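Local coordinates for protein methionine-R-sulfoxide reductase (Neisseria meningitidis, PDB 3MMH) that reduces the R epimer of free methionine sulfoxide back to methionine, as a GAF-domain oxidoreductase, at residues 82-87 with 101-106. Sequence-based numbering, arbitrary orientation.
With SME (methionine sulfoxide), chain C.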
loop_
_atom_site.group_PDB
_atom_site.type_symbol
_atom_site.label_atom_id
_atom_site.label_comp_id
_atom_site.label_asym_id
_atom_site.label_seq_id
_atom_site.Cartn_x
_atom_site.Cartn_y
_atom_site.Cartn_z
ATOM N N ARG A 82 21.487 3.072 -7.433
ATOM C CA ARG A 82 21.328 4.397 -6.841
ATOM C C ARG A 82 20.515 4.261 -5.557
ATOM O O ARG A 82 19.552 3.459 -5.484
ATOM C CB ARG A 82 20.583 5.257 -7.831
ATOM C CG ARG A 82 21.343 5.526 -9.167
ATOM C CD ARG A 82 22.656 6.254 -8.999
ATOM N NE ARG A 82 22.581 7.423 -8.112
ATOM C CZ ARG A 82 22.351 8.638 -8.564
ATOM N NH1 ARG A 82 22.102 8.878 -9.800
ATOM N NH2 ARG A 82 22.312 9.661 -7.723
ATOM N N GLY A 83 20.819 5.092 -4.579
ATOM C CA GLY A 83 20.126 5.077 -3.315
ATOM C C GLY A 83 20.475 3.863 -2.474
ATOM O O GLY A 83 21.105 2.951 -2.937
ATOM N N VAL A 84 19.990 3.864 -1.223
ATOM C CA VAL A 84 20.131 2.654 -0.404
ATOM C C VAL A 84 19.458 1.456 -1.147
ATOM O O VAL A 84 19.945 0.353 -1.074
ATOM C CB VAL A 84 19.564 2.893 0.993
ATOM C CG1 VAL A 84 19.828 1.731 1.909
ATOM C CG2 VAL A 84 20.124 4.185 1.620
ATOM N N CYS A 85 18.283 1.706 -1.724
ATOM C CA CYS A 85 17.552 0.637 -2.374
ATOM C C CYS A 85 18.315 0.034 -3.579
ATOM O O CYS A 85 18.431 -1.161 -3.682
ATOM C CB CYS A 85 16.196 1.083 -2.792
ATOM S SG CYS A 85 14.997 1.361 -1.449
ATOM N N GLY A 86 18.827 0.931 -4.437
ATOM C CA GLY A 86 19.577 0.453 -5.567
ATOM C C GLY A 86 20.888 -0.158 -5.204
ATOM O O GLY A 86 21.407 -1.059 -5.920
ATOM N N GLN A 87 21.520 0.326 -4.116
ATOM C CA GLN A 87 22.704 -0.311 -3.556
ATOM C C GLN A 87 22.464 -1.691 -3.014
ATOM O O GLN A 87 23.289 -2.609 -3.240
ATOM C CB GLN A 87 23.317 0.517 -2.446
ATOM C CG GLN A 87 23.918 1.812 -2.902
ATOM C CD GLN A 87 24.135 2.838 -1.802
ATOM O OE1 GLN A 87 23.965 2.551 -0.616
ATOM N NE2 GLN A 87 24.487 4.036 -2.219
ATOM N N ASP A 101 22.236 10.924 6.488
ATOM C CA ASP A 101 23.248 11.998 6.181
ATOM C C ASP A 101 24.696 11.505 6.063
ATOM O O ASP A 101 25.481 12.191 5.401
ATOM C CB ASP A 101 23.056 13.128 7.172
ATOM C CG ASP A 101 21.707 13.790 7.004
ATOM O OD1 ASP A 101 21.145 14.270 7.992
ATOM O OD2 ASP A 101 21.204 13.829 5.869
ATOM N N ALA A 102 25.140 10.422 6.690
ATOM C CA ALA A 102 26.436 9.888 6.439
ATOM C C ALA A 102 26.517 8.801 5.401
ATOM O O ALA A 102 27.580 8.169 5.207
ATOM C CB ALA A 102 27.022 9.452 7.743
ATOM N N HIS A 103 25.386 8.567 4.713
ATOM C CA HIS A 103 25.352 7.459 3.807
ATOM C C HIS A 103 25.568 7.914 2.396
ATOM O O HIS A 103 24.823 8.787 1.926
ATOM C CB HIS A 103 24.050 6.673 3.909
ATOM C CG HIS A 103 24.206 5.316 3.341
ATOM N ND1 HIS A 103 24.793 4.259 4.027
ATOM C CD2 HIS A 103 23.704 4.802 2.195
ATOM C CE1 HIS A 103 24.733 3.189 3.250
ATOM N NE2 HIS A 103 24.090 3.498 2.142
ATOM N N PRO A 104 26.496 7.247 1.672
ATOM C CA PRO A 104 26.687 7.748 0.303
ATOM C C PRO A 104 25.458 7.557 -0.591
ATOM O O PRO A 104 24.914 6.428 -0.616
ATOM C CB PRO A 104 27.900 6.914 -0.189
ATOM C CG PRO A 104 28.604 6.430 1.046
ATOM C CD PRO A 104 27.562 6.306 2.128
ATOM N N ASP A 105 25.034 8.614 -1.277
ATOM C CA ASP A 105 23.981 8.557 -2.315
ATOM C C ASP A 105 22.570 8.097 -1.826
ATOM O O ASP A 105 21.825 7.543 -2.595
ATOM C CB ASP A 105 24.409 7.689 -3.499
ATOM C CG ASP A 105 23.555 7.843 -4.747
ATOM O OD1 ASP A 105 23.185 9.002 -5.081
ATOM O OD2 ASP A 105 23.224 6.830 -5.416
ATOM N N HIS A 106 22.216 8.347 -0.578
ATOM C CA HIS A 106 20.857 8.188 -0.084
ATOM C C HIS A 106 19.906 9.024 -0.945
ATOM O O HIS A 106 20.210 10.188 -1.294
ATOM C CB HIS A 106 20.816 8.606 1.401
ATOM C CG HIS A 106 19.446 8.626 1.968
ATOM N ND1 HIS A 106 18.755 9.795 2.149
ATOM C CD2 HIS A 106 18.612 7.632 2.357
ATOM C CE1 HIS A 106 17.566 9.538 2.661
ATOM N NE2 HIS A 106 17.440 8.221 2.760
HETATM N N SME C . 15.698 6.151 0.778
HETATM C CA SME C . 15.571 5.221 -0.369
HETATM C CB SME C . 14.463 5.635 -1.360
HETATM C CG SME C . 13.046 5.147 -1.014
HETATM S S SME C . 12.271 6.125 0.209
HETATM O OE SME C . 13.006 6.562 1.382
HETATM C CE SME C . 10.779 5.244 0.403
HETATM C C SME C . 16.900 5.041 -1.047
HETATM O O SME C . 16.968 4.213 -1.966
HETATM O OXT SME C . 17.918 5.717 -0.631
HETATM O O HOH W 1 24.750 4.626 -5.045
#
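Gly83 CA makes a CA-H...O contact with Asp105 O (3.1 Å) where the first turn of helix 83-91 meets a type II beta turn spanning His103 to His106; the nearest CA atoms, those of Gly83 and His106, are 4.5 Å apart. With CG anti to its backbone N (chi1 -166°), Asp105 carries its carboxylate toward the helix start. There it forms a side-on salt bridge, nearly coplanar with the guanidinium, in which NE of Arg82 donates to OD2 of Asp105 (2.8 Å) and NH2 of Arg82 to OD1 of Asp105 (2.9 Å), both on the syn side. Gly83 N reaches the same OD2 from the opposite face of the carboxylate, and a water donates to it as well. That water accepts from Gln87 NE2. The Gln87 amide also bonds the turn at both ends: NE2 donates to Pro104 O, and OE1 accepts from His103 NE2 (2.9 Å), the two side chains meeting tip to tip. Val84 CG2 touches both histidines, 3.7 Å from His103 CD2 and at the edge of the His106 ring. The N-H groups of Val84 and Cys85 each donate to one carboxylate oxygen of methionine sulfoxide, and His106 lines the same pocket. Helix start and loop thus join in walling the substrate site of this GAF domain.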